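Local coordinates for type III secretion system effector HopBA1 (Pseudomonas syringae pv. aptata, PDB 5T09), which acts as a virulence factor that the Arabidopsis resistance protein RBA1 recognises, enhancing RBA1 self-association and so triggering plant cell death, at residues V41-D46 with L209-D214; K58-K63 with I232-E237; H79-F84 with A171-E176; S185-G190 with K203-G208. All coordinates share one frame; numbering follows the deposited sequence.

How the contacts relate
All four contacts pack an element against one mixed, largely parallel sheet, the core of this EreA/ChaN-like effector. Contacts 1 and 2, with centres about 11 Å apart, lie on neighbouring strands 209-214 and 232-235, joined by probable backbone hydrogen bonds, and bring helices 36-46 and 60-74 onto one face. Contacts 3 and 4, about 9 Å between centres, use neighbouring strands 77-82 and 184-190 and meet helix 166-179 and the loop after strand 184-190 on the opposite face. Along the chain contacts 1 and 2 interlock, while 3 and then 4 follow in series, both nested inside the loops closed by contacts 1 and 2. The sheet is thus covered on both sides by segments remote in sequence.

Contact 1 of 4, residues V41-D46 with L209-D214; sequences VGAASD and LVISFD
Ala-43 presents its one methyl group to two branched side chains of strand 209-214, with its CB 3.9 Å from CD1 of Leu-209 and 4.1 Å from CD1 of Ile-211. The two methyls that receive it are themselves 4.2 Å apart, CD1 of Leu-209 to CD1 of Ile-211, so the alanine methyl rests against a neighbouring pair of methyl ends. All three residues are buried, and the contact is wholly apolar. Ile-211 reaches the helix because CG1 lies beside its backbone N (chi1 -63°) and the chain runs on straight to CD1 (chi2 177°). Its other branch, CG2, is spent within the strand, resting 4.1 Å above one face of the Phe-213 ring, toward the rim. Here a helix lies on the parallel part of a mixed sheet, as in other three-layer alpha/beta folds: helix 36-46 leads into strand 49-54, and that strand pairs with 209-214 through backbone bonds from Leu-209 and Ile-211 to Tyr-51. Ile-211 also packs on Ile-232 and Ile-234 of the neighbouring strand 232-235, and Ile-232 in turn touches Ala-43. Around the helix, Ala-44 packs on Leu-72 of helix 60-74, NZ of Lys-184 bonds to the carbonyls of Ala-44 and Ser-45, and Asp-46 forms a salt bridge with Arg-33.

Contact 2 of 4, residues K58-K63 with I232-E237; sequences KLFIPK and IVIAGE
With CG of Phe-60 anti to its backbone N (chi1 172°), the ring swings out from helix 60-74 and lies flat against Gly-236. The glycine CA stands 3.6 Å from the ring centroid and 11° off the normal, a CH-pi contact made over the centre of the face, where the lack of a side chain lets the backbone come close. Ile-234, two residues earlier and within the strand, meets the ring differently: CG2 comes to the edge, 4.0 Å from CE2 of Phe-60. Glu-237 rises at the other end of the ring, OE1 3.8 Å from CD1 of Phe-60, its carboxylate plane almost perpendicular to the ring. A water ties the two backbones together, accepting from Phe-60 N at 3.1 Å and donating to Glu-237 O at 2.7 Å. Lys-63 NZ lies 5.3 Å from OE1 of Glu-237, a spacing that may give some long-range attraction. The chain end is held further by a salt bridge from Lys-58 to Asp-238, and Phe-60 also packs on Pro-36 and Leu-215. The arrangement is that of a C-terminal tail, just past the last strand of a parallel alpha/beta core, fastened to the helix covering that sheet.

Contact 3 of 4, residues H79-F84 with A171-E176; sequences HLAVEF and AAATRE
His-79 directs its imidazole at helix 171-176 and meets it in two ways at once, by edge and by face. At the edge, close to the ring plane, CE1 approaches the carbonyl oxygen of Ala-173 to 3.3 Å; this carbon lies between the two ring nitrogens and is probably polarised enough for the approach to be favourable. Over one face stands the backbone carbon of Glu-176, displaced toward the rim, with CB of the same residue 3.5 Å from NE2 of His-79. The opposite face turns back on its own strand, where the amide N of Ala-81 lies over the ring centre. CG of His-79 is anti to the backbone N, which carries the ring out toward the helix. Glu-176 bends away at its second torsion (chi2 -45°), taking its carboxylate to Tyr-136 and His-87, and the carboxylate plane is turned 61° from the ring. The imidazole nitrogens are likewise engaged: NE2 with OG of Ser-138 and ND1, weakly, with OG of Ser-185. Beside the histidine the fit is plainer, methyl to methyl, with CB of Ala-81 3.8 Å from CB of Ala-173. These small residues bring the axes of strand 79-82 and helix 171-176 to 8.9 Å, at 157° between their directions. A helix running nearly antiparallel to the strands beneath it is characteristic of a beta-alpha-beta crossover, here in the connection from strand 136-141 to strand 184-190 by helices 152-163 and 166-179, with strand 77-82 lying between the two in the sheet.

Contact 4 of 4, residues S185-G190 with K203-G208; sequences SIVWGG and KDMRPG. With K (potassium ion), chain B.
Val-187 splits its two methyls between neighbouring residues of the loop: CG1 is 4.4 Å from CE of Met-205, and CG2 is 4.3 Å from NH2 of Arg-206, approaching the guanidinium obliquely. The packed part of the contact centres on Val-187, with the methyl of Met-205, present as selenomethionine, and the end of Arg-206 against it; even so, the fit is not close. Beyond CB the Met-205 chain first runs straight (chi2 -174°) and then turns at its last torsion (chi3 76°), which places the methyl by the strand. The end of Arg-206 reaches the valine, and its NE forms a salt bridge with Asp-170 of helix 166-179, an interaction that should fix where the guanidinium lies.

The looser side of the loop is at Lys-203 and Asp-204, which lie exposed, and the lysine is poorly ordered. Next to them is a potassium site. The carbonyl of Met-205 points roughly opposite to its side chain and binds the ion, with O 2.7 Å from the metal; the carbonyl oxygens of Asp-200 and Pro-202 also bind it. Met-205 thus joins a face of the sheet to the ion site in the loop. Among its neighbours, the loop is wedged between helix 166-179, where Arg-206 packs on Ala-173 and Thr-174, and strand 49-54, where Met-205 touches Tyr-51 and the carbonyl of Arg-206 bonds to the tyrosine OH, before it enters strand 209-214.

Contact 1 of 4, residues V41-D46 with L209-D214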
loop_
_atom_site.group_PDB
_atom_site.type_symbol
_atom_site.label_atom_id
_atom_site.label_comp_id
_atom_site.label_asym_id
_atom_site.label_seq_id
_atom_site.Cartn_x
_atom_site.Cartn_y
_atom_site.Cartn_z
ATOM N N VAL A 41 12.380 -4.717 0.257
ATOM C CA VAL A 41 12.594 -5.916 -0.548
ATOM C C VAL A 41 12.772 -7.133 0.350
ATOM O O VAL A 41 12.256 -8.220 0.059
ATOM C CB VAL A 41 13.801 -5.716 -1.483
ATOM C CG1 VAL A 41 14.105 -6.995 -2.262
ATOM C CG2 VAL A 41 13.542 -4.558 -2.438
ATOM N N GLY A 42 13.506 -6.975 1.451
ATOM C CA GLY A 42 13.692 -8.088 2.366
ATOM C C GLY A 42 12.388 -8.541 2.996
ATOM O O GLY A 42 12.176 -9.736 3.219
ATOM N N ALA A 43 11.497 -7.592 3.291
ATOM C CA ALA A 43 10.200 -7.946 3.856
ATOM C C ALA A 43 9.351 -8.703 2.844
ATOM O O ALA A 43 8.665 -9.669 3.199
ATOM C CB ALA A 43 9.477 -6.690 4.338
ATOM N N ALA A 44 9.382 -8.282 1.578
ATOM C CA ALA A 44 8.673 -9.022 0.540
ATOM C C ALA A 44 9.328 -10.369 0.278
ATOM O O ALA A 44 8.633 -11.346 -0.023
ATOM C CB ALA A 44 8.614 -8.201 -0.749
ATOM N N SER A 45 10.656 -10.447 0.393
ATOM C CA SER A 45 11.341 -11.715 0.179
ATOM C C SER A 45 10.963 -12.742 1.238
ATOM O O SER A 45 10.977 -13.945 0.962
ATOM C CB SER A 45 12.855 -11.503 0.172
ATOM O OG SER A 45 13.534 -12.730 -0.036
ATOM N N ASP A 46 10.607 -12.292 2.441
ATOM C CA ASP A 46 10.319 -13.196 3.546
ATOM C C ASP A 46 8.836 -13.511 3.707
ATOM O O ASP A 46 8.494 -14.374 4.523
ATOM C CB ASP A 46 10.848 -12.601 4.858
ATOM C CG ASP A 46 12.353 -12.397 4.842
ATOM O OD1 ASP A 46 13.043 -13.092 4.067
ATOM O OD2 ASP A 46 12.848 -11.543 5.609
ATOM N N LEU A 209 2.639 -9.305 6.401
ATOM C CA LEU A 209 3.575 -8.386 7.035
ATOM C C LEU A 209 3.137 -6.955 6.743
ATOM O O LEU A 209 3.005 -6.569 5.578
ATOM C CB LEU A 209 4.988 -8.656 6.517
ATOM C CG LEU A 209 6.208 -7.987 7.167
ATOM C CD1 LEU A 209 6.374 -6.540 6.724
ATOM C CD2 LEU A 209 6.124 -8.077 8.677
ATOM N N VAL A 210 2.904 -6.171 7.794
ATOM C CA VAL A 210 2.443 -4.793 7.664
ATOM C C VAL A 210 3.614 -3.860 7.930
ATOM O O VAL A 210 4.315 -4.002 8.941
ATOM C CB VAL A 210 1.279 -4.495 8.625
ATOM C CG1 VAL A 210 0.831 -3.045 8.484
ATOM C CG2 VAL A 210 0.116 -5.439 8.355
ATOM N N ILE A 211 3.815 -2.902 7.030
ATOM C CA ILE A 211 4.880 -1.913 7.137
ATOM C C ILE A 211 4.263 -0.560 7.458
ATOM O O ILE A 211 3.242 -0.177 6.876
ATOM C CB ILE A 211 5.707 -1.833 5.839
ATOM C CG1 ILE A 211 6.408 -3.169 5.578
ATOM C CG2 ILE A 211 6.719 -0.678 5.915
ATOM C CD1 ILE A 211 7.197 -3.223 4.282
ATOM N N SER A 212 4.888 0.159 8.383
ATOM C CA SER A 212 4.545 1.535 8.703
ATOM C C SER A 212 5.772 2.404 8.476
ATOM O O SER A 212 6.873 1.905 8.233
ATOM C CB SER A 212 4.061 1.669 10.153
ATOM O OG SER A 212 5.103 1.367 11.060
ATOM N N PHE A 213 5.583 3.718 8.564
ATOM C CA PHE A 213 6.651 4.660 8.261
ATOM C C PHE A 213 6.828 5.664 9.388
ATOM O O PHE A 213 5.852 6.226 9.893
ATOM C CB PHE A 213 6.374 5.381 6.944
ATOM C CG PHE A 213 6.441 4.476 5.760
ATOM C CD1 PHE A 213 7.652 4.212 5.144
ATOM C CD2 PHE A 213 5.302 3.863 5.277
ATOM C CE1 PHE A 213 7.721 3.365 4.058
ATOM C CE2 PHE A 213 5.363 3.016 4.194
ATOM C CZ PHE A 213 6.576 2.765 3.583
ATOM N N ASP A 214 8.083 5.876 9.770
ATOM C CA ASP A 214 8.487 6.912 10.713
ATOM C C ASP A 214 9.187 7.997 9.901
ATOM O O ASP A 214 10.349 7.845 9.515
ATOM C CB ASP A 214 9.397 6.334 11.793
ATOM C CG ASP A 214 10.065 7.403 12.635
ATOM O OD1 ASP A 214 9.609 8.566 12.605
ATOM O OD2 ASP A 214 11.046 7.076 13.332
#

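Contact 2 of 4, residues K58-K63 with I232-E237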
loop_
_atom_site.group_PDB
_atom_site.type_symbol
_atom_site.label_atom_id
_atom_site.label_comp_id
_atom_site.label_asym_id
_atom_site.label_seq_id
_atom_site.Cartn_x
_atom_site.Cartn_y
_atom_site.Cartn_z
ATOM N N LYS A 58 2.543 11.963 1.434
ATOM C CA LYS A 58 3.953 11.903 1.798
ATOM C C LYS A 58 4.747 11.323 0.634
ATOM O O LYS A 58 4.526 10.174 0.236
ATOM C CB LYS A 58 4.144 11.069 3.065
ATOM C CG LYS A 58 3.445 11.638 4.296
ATOM C CD LYS A 58 3.952 13.030 4.653
ATOM C CE LYS A 58 3.315 13.527 5.939
ATOM N NZ LYS A 58 3.784 14.883 6.313
ATOM N N LEU A 59 5.675 12.120 0.101
ATOM C CA LEU A 59 6.401 11.749 -1.111
ATOM C C LEU A 59 7.300 10.534 -0.899
ATOM O O LEU A 59 7.540 9.772 -1.842
ATOM C CB LEU A 59 7.238 12.937 -1.590
ATOM C CG LEU A 59 6.454 14.211 -1.921
ATOM C CD1 LEU A 59 7.376 15.415 -1.991
ATOM C CD2 LEU A 59 5.703 14.047 -3.227
ATOM N N PHE A 60 7.811 10.339 0.318
ATOM C CA PHE A 60 8.809 9.296 0.543
ATOM C C PHE A 60 8.288 7.919 0.147
ATOM O O PHE A 60 9.038 7.100 -0.398
ATOM C CB PHE A 60 9.243 9.290 2.009
ATOM C CG PHE A 60 10.129 8.134 2.371
ATOM C CD1 PHE A 60 11.503 8.216 2.200
ATOM C CD2 PHE A 60 9.590 6.962 2.881
ATOM C CE1 PHE A 60 12.320 7.156 2.528
ATOM C CE2 PHE A 60 10.404 5.899 3.213
ATOM C CZ PHE A 60 11.770 5.995 3.035
ATOM N N ILE A 61 7.017 7.640 0.417
ATOM C CA ILE A 61 6.474 6.289 0.286
ATOM C C ILE A 61 6.371 5.905 -1.186
ATOM O O ILE A 61 6.908 4.859 -1.578
ATOM C CB ILE A 61 5.127 6.176 1.020
ATOM C CG1 ILE A 61 5.362 6.340 2.527
ATOM C CG2 ILE A 61 4.459 4.834 0.740
ATOM C CD1 ILE A 61 4.113 6.511 3.356
ATOM N N PRO A 62 5.704 6.689 -2.040
ATOM C CA PRO A 62 5.685 6.331 -3.469
ATOM C C PRO A 62 7.063 6.351 -4.112
ATOM O O PRO A 62 7.323 5.548 -5.015
ATOM C CB PRO A 62 4.750 7.383 -4.087
ATOM C CG PRO A 62 4.707 8.499 -3.104
ATOM C CD PRO A 62 4.854 7.857 -1.760
ATOM N N LYS A 63 7.955 7.244 -3.681
ATOM C CA LYS A 63 9.326 7.218 -4.184
ATOM C C LYS A 63 10.016 5.912 -3.820
ATOM O O LYS A 63 10.749 5.336 -4.633
ATOM C CB LYS A 63 10.119 8.399 -3.627
ATOM C CG LYS A 63 9.883 9.717 -4.341
ATOM C CD LYS A 63 10.706 10.850 -3.722
ATOM C CE LYS A 63 12.209 10.590 -3.807
ATOM N NZ LYS A 63 13.009 11.741 -3.293
ATOM N N ILE A 232 6.896 -3.827 11.166
ATOM C CA ILE A 232 8.172 -3.133 11.038
ATOM C C ILE A 232 7.912 -1.695 10.618
ATOM O O ILE A 232 6.942 -1.395 9.916
ATOM C CB ILE A 232 9.129 -3.826 10.038
ATOM C CG1 ILE A 232 8.513 -3.902 8.639
ATOM C CG2 ILE A 232 9.497 -5.217 10.540
ATOM C CD1 ILE A 232 9.519 -4.269 7.562
ATOM N N VAL A 233 8.793 -0.803 11.061
ATOM C CA VAL A 233 8.713 0.616 10.749
ATOM C C VAL A 233 9.917 0.973 9.891
ATOM O O VAL A 233 11.061 0.697 10.273
ATOM C CB VAL A 233 8.681 1.476 12.025
ATOM C CG1 VAL A 233 8.346 2.923 11.678
ATOM C CG2 VAL A 233 7.687 0.913 13.032
ATOM N N ILE A 234 9.659 1.572 8.734
ATOM C CA ILE A 234 10.707 2.042 7.836
ATOM C C ILE A 234 10.924 3.523 8.111
ATOM O O ILE A 234 9.977 4.320 8.062
ATOM C CB ILE A 234 10.337 1.793 6.365
ATOM C CG1 ILE A 234 10.449 0.296 6.051
ATOM C CG2 ILE A 234 11.229 2.621 5.427
ATOM C CD1 ILE A 234 10.072 -0.082 4.632
ATOM N N ALA A 235 12.168 3.892 8.404
ATOM C CA ALA A 235 12.509 5.284 8.653
ATOM C C ALA A 235 12.590 6.037 7.333
ATOM O O ALA A 235 13.251 5.587 6.391
ATOM C CB ALA A 235 13.836 5.381 9.403
ATOM N N GLY A 236 11.909 7.177 7.262
ATOM C CA GLY A 236 11.886 7.967 6.046
ATOM C C GLY A 236 11.977 9.456 6.298
ATOM O O GLY A 236 12.213 9.894 7.428
ATOM N N GLU A 237 11.783 10.243 5.247
ATOM C CA GLU A 237 11.880 11.693 5.310
ATOM C C GLU A 237 10.505 12.307 5.100
ATOM O O GLU A 237 9.742 11.864 4.233
ATOM C CB GLU A 237 12.840 12.227 4.244
ATOM C CG GLU A 237 14.176 11.505 4.159
ATOM C CD GLU A 237 14.756 11.536 2.758
ATOM O OE1 GLU A 237 14.164 10.906 1.856
ATOM O OE2 GLU A 237 15.794 12.201 2.556
HETATM O O HOH W 1 7.701 12.420 2.634
#

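Contact 3 of 4, residues H79-F84 with A171-E176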
loop_
_atom_site.group_PDB
_atom_site.type_symbol
_atom_site.label_atom_id
_atom_site.label_comp_id
_atom_site.label_asym_id
_atom_site.label_seq_id
_atom_site.Cartn_x
_atom_site.Cartn_y
_atom_site.Cartn_z
ATOM N N HIS A 79 2.450 -8.927 -8.019
ATOM C CA HIS A 79 1.159 -8.260 -7.936
ATOM C C HIS A 79 1.240 -7.116 -6.939
ATOM O O HIS A 79 1.746 -7.293 -5.827
ATOM C CB HIS A 79 0.069 -9.248 -7.514
ATOM C CG HIS A 79 -1.298 -8.645 -7.447
ATOM N ND1 HIS A 79 -2.168 -8.892 -6.407
ATOM C CD2 HIS A 79 -1.949 -7.812 -8.292
ATOM C CE1 HIS A 79 -3.294 -8.233 -6.612
ATOM N NE2 HIS A 79 -3.187 -7.569 -7.749
ATOM N N LEU A 80 0.736 -5.951 -7.345
ATOM C CA LEU A 80 0.640 -4.777 -6.484
ATOM C C LEU A 80 -0.797 -4.275 -6.531
ATOM O O LEU A 80 -1.252 -3.775 -7.565
ATOM C CB LEU A 80 1.620 -3.689 -6.923
ATOM C CG LEU A 80 1.503 -2.340 -6.211
ATOM C CD1 LEU A 80 1.822 -2.469 -4.729
ATOM C CD2 LEU A 80 2.417 -1.328 -6.882
ATOM N N ALA A 81 -1.507 -4.406 -5.416
ATOM C CA ALA A 81 -2.912 -4.033 -5.316
ATOM C C ALA A 81 -3.012 -2.750 -4.500
ATOM O O ALA A 81 -2.524 -2.695 -3.364
ATOM C CB ALA A 81 -3.713 -5.163 -4.674
ATOM N N VAL A 82 -3.631 -1.717 -5.076
ATOM C CA VAL A 82 -3.539 -0.366 -4.530
ATOM C C VAL A 82 -4.926 0.208 -4.275
ATOM O O VAL A 82 -5.864 -0.019 -5.050
ATOM C CB VAL A 82 -2.733 0.563 -5.462
ATOM C CG1 VAL A 82 -1.375 -0.053 -5.757
ATOM C CG2 VAL A 82 -3.500 0.853 -6.753
ATOM N N GLU A 83 -5.035 0.976 -3.189
ATOM C CA GLU A 83 -6.273 1.674 -2.853
ATOM C C GLU A 83 -6.616 2.750 -3.876
ATOM O O GLU A 83 -7.788 3.105 -4.030
ATOM C CB GLU A 83 -6.148 2.310 -1.468
ATOM C CG GLU A 83 -7.314 3.220 -1.085
ATOM C CD GLU A 83 -7.101 3.948 0.230
ATOM O OE1 GLU A 83 -5.961 3.958 0.739
ATOM O OE2 GLU A 83 -8.080 4.527 0.749
ATOM N N PHE A 84 -5.619 3.280 -4.576
ATOM C CA PHE A 84 -5.833 4.469 -5.393
ATOM C C PHE A 84 -6.724 4.205 -6.599
ATOM O O PHE A 84 -7.194 5.162 -7.222
ATOM C CB PHE A 84 -4.482 5.021 -5.838
ATOM C CG PHE A 84 -3.485 5.128 -4.719
ATOM C CD1 PHE A 84 -3.731 5.956 -3.638
ATOM C CD2 PHE A 84 -2.312 4.392 -4.743
ATOM C CE1 PHE A 84 -2.824 6.050 -2.599
ATOM C CE2 PHE A 84 -1.398 4.486 -3.713
ATOM C CZ PHE A 84 -1.653 5.316 -2.638
ATOM N N ALA A 171 -10.957 -8.921 -0.825
ATOM C CA ALA A 171 -11.525 -9.762 -1.872
ATOM C C ALA A 171 -10.994 -9.362 -3.243
ATOM O O ALA A 171 -10.707 -10.225 -4.081
ATOM C CB ALA A 171 -13.052 -9.680 -1.842
ATOM N N ALA A 172 -10.859 -8.055 -3.490
ATOM C CA ALA A 172 -10.354 -7.590 -4.777
ATOM C C ALA A 172 -8.872 -7.906 -4.939
ATOM O O ALA A 172 -8.429 -8.291 -6.026
ATOM C CB ALA A 172 -10.592 -6.088 -4.919
ATOM N N ALA A 173 -8.085 -7.731 -3.874
ATOM C CA ALA A 173 -6.660 -8.033 -3.954
ATOM C C ALA A 173 -6.429 -9.522 -4.158
ATOM O O ALA A 173 -5.525 -9.923 -4.901
ATOM C CB ALA A 173 -5.950 -7.548 -2.690
ATOM N N THR A 174 -7.239 -10.354 -3.503
ATOM C CA THR A 174 -7.149 -11.797 -3.693
ATOM C C THR A 174 -7.489 -12.181 -5.127
ATOM O O THR A 174 -6.734 -12.904 -5.786
ATOM C CB THR A 174 -8.092 -12.510 -2.722
ATOM O OG1 THR A 174 -7.707 -12.215 -1.376
ATOM C CG2 THR A 174 -8.056 -14.010 -2.945
ATOM N N ARG A 175 -8.637 -11.714 -5.619
ATOM C CA ARG A 175 -9.080 -12.058 -6.965
ATOM C C ARG A 175 -7.993 -11.773 -7.996
ATOM O O ARG A 175 -7.697 -12.610 -8.855
ATOM C CB ARG A 175 -10.352 -11.279 -7.303
ATOM C CG ARG A 175 -10.931 -11.584 -8.684
ATOM C CD ARG A 175 -11.865 -10.473 -9.142
ATOM N NE ARG A 175 -13.164 -10.526 -8.473
ATOM C CZ ARG A 175 -14.282 -11.003 -9.016
ATOM N NH1 ARG A 175 -14.292 -11.476 -10.256
ATOM N NH2 ARG A 175 -15.407 -11.003 -8.313
ATOM N N GLU A 176 -7.392 -10.584 -7.931
ATOM C CA GLU A 176 -6.444 -10.184 -8.963
ATOM C C GLU A 176 -5.093 -10.871 -8.805
ATOM O O GLU A 176 -4.428 -11.148 -9.809
ATOM C CB GLU A 176 -6.282 -8.661 -8.956
ATOM C CG GLU A 176 -7.555 -7.911 -9.343
ATOM C CD GLU A 176 -8.237 -8.509 -10.563
ATOM O OE1 GLU A 176 -7.529 -8.871 -11.528
ATOM O OE2 GLU A 176 -9.479 -8.643 -10.544
#

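Contact 4 of 4, residues S185-G190 with K203-G208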
loop_
_atom_site.group_PDB
_atom_site.type_symbol
_atom_site.label_atom_id
_atom_site.label_comp_id
_atom_site.label_asym_id
_atom_site.label_seq_id
_atom_site.Cartn_x
_atom_site.Cartn_y
_atom_site.Cartn_z
ATOM N N SER A 185 2.410 -10.879 -3.314
ATOM C CA SER A 185 1.646 -9.672 -3.587
ATOM C C SER A 185 1.917 -8.631 -2.510
ATOM O O SER A 185 2.259 -8.962 -1.372
ATOM C CB SER A 185 0.140 -9.964 -3.648
ATOM O OG SER A 185 -0.584 -8.802 -3.996
ATOM N N ILE A 186 1.771 -7.365 -2.893
ATOM C CA ILE A 186 1.805 -6.245 -1.963
ATOM C C ILE A 186 0.477 -5.516 -2.069
ATOM O O ILE A 186 -0.015 -5.266 -3.177
ATOM C CB ILE A 186 2.978 -5.290 -2.256
ATOM C CG1 ILE A 186 4.307 -5.993 -1.984
ATOM C CG2 ILE A 186 2.861 -4.013 -1.413
ATOM C CD1 ILE A 186 5.519 -5.233 -2.473
ATOM N N VAL A 187 -0.105 -5.186 -0.919
ATOM C CA VAL A 187 -1.304 -4.362 -0.836
ATOM C C VAL A 187 -0.897 -3.008 -0.278
ATOM O O VAL A 187 -0.309 -2.927 0.808
ATOM C CB VAL A 187 -2.386 -5.024 0.034
ATOM C CG1 VAL A 187 -3.516 -4.048 0.346
ATOM C CG2 VAL A 187 -2.927 -6.259 -0.661
ATOM N N TRP A 188 -1.216 -1.949 -1.018
ATOM C CA TRP A 188 -0.795 -0.588 -0.699
ATOM C C TRP A 188 -2.050 0.247 -0.489
ATOM O O TRP A 188 -2.825 0.461 -1.428
ATOM C CB TRP A 188 0.080 -0.030 -1.822
ATOM C CG TRP A 188 0.577 1.368 -1.621
ATOM C CD1 TRP A 188 0.598 2.084 -0.461
ATOM C CD2 TRP A 188 1.135 2.216 -2.627
ATOM N NE1 TRP A 188 1.141 3.329 -0.685
ATOM C CE2 TRP A 188 1.478 3.432 -2.009
ATOM C CE3 TRP A 188 1.381 2.061 -3.995
ATOM C CZ2 TRP A 188 2.048 4.492 -2.714
ATOM C CZ3 TRP A 188 1.947 3.110 -4.690
ATOM C CH2 TRP A 188 2.270 4.311 -4.051
ATOM N N GLY A 189 -2.255 0.701 0.743
ATOM C CA GLY A 189 -3.446 1.452 1.090
ATOM C C GLY A 189 -3.231 2.197 2.386
ATOM O O GLY A 189 -2.218 2.024 3.069
ATOM N N GLY A 190 -4.211 3.035 2.720
ATOM C CA GLY A 190 -4.123 3.875 3.901
ATOM C C GLY A 190 -3.794 3.110 5.164
ATOM O O GLY A 190 -4.449 2.115 5.487
ATOM N N LYS A 203 -7.458 -6.302 10.064
ATOM C CA LYS A 203 -8.753 -6.900 10.355
ATOM C C LYS A 203 -9.536 -7.121 9.067
ATOM O O LYS A 203 -9.543 -6.273 8.171
ATOM C CB LYS A 203 -9.548 -6.010 11.310
ATOM C CG LYS A 203 -10.937 -6.546 11.636
ATOM C CD LYS A 203 -11.509 -5.928 12.907
ATOM C CE LYS A 203 -11.704 -4.426 12.775
ATOM N NZ LYS A 203 -12.317 -3.840 14.001
ATOM N N ASP A 204 -10.200 -8.273 8.982
ATOM C CA ASP A 204 -10.981 -8.674 7.812
ATOM C C ASP A 204 -10.130 -8.790 6.552
ATOM O O ASP A 204 -10.661 -8.719 5.441
ATOM C CB ASP A 204 -12.146 -7.709 7.561
ATOM C CG ASP A 204 -13.185 -7.748 8.666
ATOM O OD1 ASP A 204 -13.442 -8.844 9.202
ATOM O OD2 ASP A 204 -13.742 -6.681 8.999
HETATM N N MSE A 205 -8.818 -8.963 6.696
HETATM C CA MSE A 205 -7.945 -9.189 5.546
HETATM C C MSE A 205 -6.997 -10.353 5.829
HETATM O O MSE A 205 -6.858 -10.783 6.972
HETATM C CB MSE A 205 -7.152 -7.920 5.204
HETATM C CG MSE A 205 -8.009 -6.657 5.139
HETATM SE SE MSE A 205 -7.048 -5.069 4.517
HETATM C CE MSE A 205 -6.999 -5.503 2.612
ATOM N N ARG A 206 -6.352 -10.862 4.782
ATOM C CA ARG A 206 -5.479 -12.013 4.935
ATOM C C ARG A 206 -4.243 -11.649 5.760
ATOM O O ARG A 206 -3.751 -10.518 5.688
ATOM C CB ARG A 206 -5.036 -12.534 3.574
ATOM C CG ARG A 206 -6.159 -13.016 2.684
ATOM C CD ARG A 206 -5.695 -13.054 1.242
ATOM N NE ARG A 206 -5.423 -11.710 0.742
ATOM C CZ ARG A 206 -4.776 -11.443 -0.387
ATOM N NH1 ARG A 206 -4.326 -12.428 -1.152
ATOM N NH2 ARG A 206 -4.585 -10.185 -0.752
ATOM N N PRO A 207 -3.708 -12.594 6.533
ATOM C CA PRO A 207 -2.485 -12.306 7.294
ATOM C C PRO A 207 -1.345 -11.891 6.375
ATOM O O PRO A 207 -1.157 -12.449 5.293
ATOM C CB PRO A 207 -2.180 -13.632 8.003
ATOM C CG PRO A 207 -3.463 -14.385 7.993
ATOM C CD PRO A 207 -4.172 -13.975 6.745
ATOM N N GLY A 208 -0.585 -10.897 6.817
ATOM C CA GLY A 208 0.563 -10.441 6.056
ATOM C C GLY A 208 1.428 -9.532 6.898
ATOM O O GLY A 208 1.021 -9.052 7.959
HETATM K K K B . -6.435 -10.777 9.611
#